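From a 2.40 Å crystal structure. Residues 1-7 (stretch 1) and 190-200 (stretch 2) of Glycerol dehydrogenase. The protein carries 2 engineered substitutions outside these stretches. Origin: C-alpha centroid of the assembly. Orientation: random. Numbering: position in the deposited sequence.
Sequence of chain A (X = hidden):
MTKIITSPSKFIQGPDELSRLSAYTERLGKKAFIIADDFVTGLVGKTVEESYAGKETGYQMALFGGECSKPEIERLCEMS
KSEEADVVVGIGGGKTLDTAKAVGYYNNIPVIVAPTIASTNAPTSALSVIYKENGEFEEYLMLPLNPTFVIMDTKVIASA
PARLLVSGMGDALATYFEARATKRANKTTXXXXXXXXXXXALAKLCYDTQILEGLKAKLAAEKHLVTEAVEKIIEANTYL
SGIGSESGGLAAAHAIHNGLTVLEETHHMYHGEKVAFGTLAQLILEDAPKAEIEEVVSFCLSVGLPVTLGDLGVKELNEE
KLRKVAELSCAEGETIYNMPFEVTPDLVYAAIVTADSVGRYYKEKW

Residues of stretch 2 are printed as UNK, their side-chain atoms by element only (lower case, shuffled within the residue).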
# COMPACT_ATOMS: atom_id res chain seq x y z
N MET A 1 12.26 -18.06 -17.66
CA MET A 1 12.87 -16.88 -18.36
C MET A 1 11.90 -15.73 -18.74
O MET A 1 12.34 -14.71 -19.25
CB MET A 1 13.64 -17.37 -19.62
CG MET A 1 15.08 -17.79 -19.31
SD MET A 1 16.08 -18.58 -20.61
CE MET A 1 15.87 -17.63 -22.10
N THR A 2 10.61 -15.87 -18.45
CA THR A 2 9.60 -14.87 -18.77
C THR A 2 9.66 -13.66 -17.83
O THR A 2 9.81 -13.81 -16.62
CB THR A 2 8.18 -15.48 -18.71
OG1 THR A 2 8.12 -16.61 -19.58
CG2 THR A 2 7.09 -14.49 -19.14
N LYS A 3 9.51 -12.46 -18.40
CA LYS A 3 9.39 -11.21 -17.63
C LYS A 3 7.94 -10.72 -17.78
O LYS A 3 7.37 -10.77 -18.87
CB LYS A 3 10.35 -10.14 -18.13
CG LYS A 3 11.84 -10.51 -18.03
CD LYS A 3 12.74 -9.72 -18.99
CE LYS A 3 13.70 -10.57 -19.89
NZ LYS A 3 12.84 -11.51 -20.69
N ILE A 4 7.35 -10.28 -16.66
CA ILE A 4 5.99 -9.76 -16.65
C ILE A 4 5.94 -8.44 -15.88
O ILE A 4 6.55 -8.31 -14.81
CB ILE A 4 4.97 -10.76 -16.02
CG1 ILE A 4 5.03 -12.12 -16.73
CG2 ILE A 4 3.55 -10.19 -16.08
CD1 ILE A 4 4.17 -13.20 -16.09
N ILE A 5 5.22 -7.47 -16.44
CA ILE A 5 4.82 -6.25 -15.72
C ILE A 5 3.31 -6.14 -15.87
O ILE A 5 2.77 -6.33 -16.97
CB ILE A 5 5.56 -4.97 -16.19
CG1 ILE A 5 5.17 -3.76 -15.33
CG2 ILE A 5 5.33 -4.66 -17.67
CD1 ILE A 5 6.06 -2.54 -15.53
N THR A 6 2.64 -5.88 -14.75
CA THR A 6 1.20 -5.73 -14.71
C THR A 6 0.85 -4.34 -14.21
O THR A 6 1.64 -3.70 -13.52
CB THR A 6 0.54 -6.77 -13.79
OG1 THR A 6 0.88 -6.48 -12.43
CG2 THR A 6 0.99 -8.17 -14.14
N SER A 7 -0.36 -3.89 -14.56
CA SER A 7 -0.79 -2.54 -14.25
C SER A 7 -2.32 -2.43 -14.25
O SER A 7 -3.00 -3.20 -14.93
CB SER A 7 -0.21 -1.58 -15.30
OG SER A 7 -0.66 -0.24 -15.15
N UNK A 190 5.16 -10.90 -7.63
CA UNK A 190 3.70 -11.13 -7.60
C UNK A 190 3.04 -11.11 -8.99
O UNK A 190 2.03 -11.77 -9.21
c UNK A 190 3.21 -10.26 -5.19
c UNK A 190 0.97 -11.97 -4.85
c UNK A 190 2.98 -10.11 -6.68
s UNK A 190 2.74 -11.88 -4.56
N UNK A 191 3.60 -10.35 -9.92
CA UNK A 191 3.13 -10.36 -11.31
C UNK A 191 3.39 -11.68 -12.05
O UNK A 191 2.85 -11.88 -13.14
c UNK A 191 3.74 -9.20 -12.09
N UNK A 192 4.25 -12.54 -11.50
CA UNK A 192 4.38 -13.93 -11.95
C UNK A 192 5.58 -14.27 -12.82
O UNK A 192 5.70 -15.40 -13.30
N UNK A 193 6.47 -13.31 -13.03
CA UNK A 193 7.69 -13.55 -13.79
C UNK A 193 8.88 -12.87 -13.16
O UNK A 193 8.81 -12.40 -12.01
N UNK A 194 9.96 -12.80 -13.92
CA UNK A 194 11.13 -12.01 -13.53
C UNK A 194 10.89 -10.51 -13.78
O UNK A 194 9.89 -10.11 -14.39
c UNK A 194 12.39 -12.55 -14.25
n UNK A 194 15.06 -13.80 -17.83
n UNK A 194 16.21 -13.25 -15.92
n UNK A 194 14.16 -14.37 -15.78
c UNK A 194 15.14 -13.78 -16.49
c UNK A 194 12.70 -13.98 -13.85
c UNK A 194 14.06 -14.45 -14.33
N UNK A 195 11.83 -9.70 -13.29
CA UNK A 195 11.65 -8.25 -13.21
C UNK A 195 12.00 -7.55 -14.53
O UNK A 195 13.10 -7.70 -15.05
c UNK A 195 12.48 -7.65 -12.06
c UNK A 195 12.08 -8.28 -10.72
c UNK A 195 12.32 -6.13 -12.00
N UNK A 196 11.05 -6.79 -15.06
CA UNK A 196 11.27 -5.94 -16.24
C UNK A 196 12.14 -4.73 -15.90
O UNK A 196 12.22 -4.31 -14.73
o UNK A 196 9.22 -4.67 -15.81
c UNK A 196 9.08 -6.54 -17.35
c UNK A 196 9.94 -5.40 -16.82
N UNK A 197 12.77 -4.16 -16.92
CA UNK A 197 13.48 -2.89 -16.79
C UNK A 197 12.52 -1.75 -16.40
O UNK A 197 12.87 -0.89 -15.58
c UNK A 197 16.32 -3.77 -17.26
o UNK A 197 16.75 -2.81 -16.58
c UNK A 197 15.36 -3.52 -18.43
c UNK A 197 14.23 -2.55 -18.08
o UNK A 197 16.64 -4.95 -17.00
N UNK A 198 11.30 -1.78 -16.96
CA UNK A 198 10.27 -0.80 -16.60
C UNK A 198 9.98 -0.78 -15.10
O UNK A 198 9.95 0.29 -14.49
c UNK A 198 8.99 -1.06 -17.38
N UNK A 199 9.80 -1.95 -14.49
CA UNK A 199 9.43 -2.02 -13.07
C UNK A 199 10.53 -1.54 -12.12
O UNK A 199 10.25 -0.84 -11.14
c UNK A 199 9.00 -3.43 -12.70
N UNK A 200 11.78 -1.91 -12.40
CA UNK A 200 12.91 -1.48 -11.58
C UNK A 200 13.13 0.04 -11.73
O UNK A 200 13.41 0.73 -10.75
c UNK A 200 14.84 -2.06 -13.17
c UNK A 200 14.20 -2.34 -11.82
c UNK A 200 15.24 -2.13 -10.73
c UNK A 200 14.82 -2.63 -9.37
O HOH W 1 8.32 -6.46 -14.01
O HOH W 2 7.52 -10.11 -13.17

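Position 190 carries two carbons, a sulfur and one more carbon, unbranched: Met190. Its end leads away from stretch 1 and touches nothing there.

Position 191 has a single side-chain carbon, pointing toward stretch 1; this CB lies 3.6 Å from Thr6 CG2 and 4.1 Å from Ile4 CG2. It is Ala191, a small apolar surface that lets the two stretches pack closely.

Position 192 has no side-chain atoms, and its backbone C lies 3.7 Å from Ile4 CD1. With phi near 103°, a CB would be jammed against the preceding carbonyl oxygen, which by itself calls for glycine: Gly192.

Position 193 is also bare. Here stretch 1 sets the limit: an ideal CB would fall 2.8 Å from Thr2 O, a clash, and 3.1 Å from Ile4 CG1. The residue is Gly193.

Position 194 extends through three carbons and a nitrogen to a carbon bearing two more nitrogens, one of which lies 3.2 Å from Met1 O. This is the guanidinium of Arg194. Although its CA-to-CB bond points sideways, the end comes nearer, and NH2 donates to Met1 O, with that oxygen near the guanidinium plane. Lys3 NZ lies 4.3 Å from Arg194 NH2, so two like charges sit close together.

Position 195 has three carbons, forked at the first: Val195. It points away from stretch 1 and is buried, as suits a compact apolar side chain.

Position 196 has one carbon carrying an oxygen and a carbon; the terminal carbon packs 3.9 Å from Lys3 CB, and the oxygen lies 3.7 Å from Ile5 CB. This identifies Thr196, whose OG1 caps the following helix by accepting from the backbone N of position 199 at 3.1 Å.

Position 197 has three carbons, the last bearing two oxygens, and makes no contact with stretch 1: Glu197. A charged carboxylate suits this exposed position, and Glu197 OE2 is hydrogen-bonded elsewhere in the structure.

Position 198 has one carbon, a CB that meets Ile5 CD1 at 3.8 Å: Ala198. Position 199 again has one carbon, its CB 4.2 Å from Ile5 CD1: Ala199. Two small residues thus accommodate the isoleucine end.

Position 200 has four carbons, forked at the first with one arm two carbons long: Ile200, out of reach of stretch 1.

The contact centers on a single beta bridge between Lys3 and Arg194. Arg194 N donates to Thr2 O at 2.9 Å, and Ile4 N returns a weak bond to Arg194 O at 3.4 Å. Water 1 links Ile4 O to Thr196 N, and water 2 joins Ile4 O to Arg194 O. Apolar contacts of Ile4, Ile5 and Thr6 extend this polar center.

Stretch 2, residues 190-200: MAGGRVTEAAI
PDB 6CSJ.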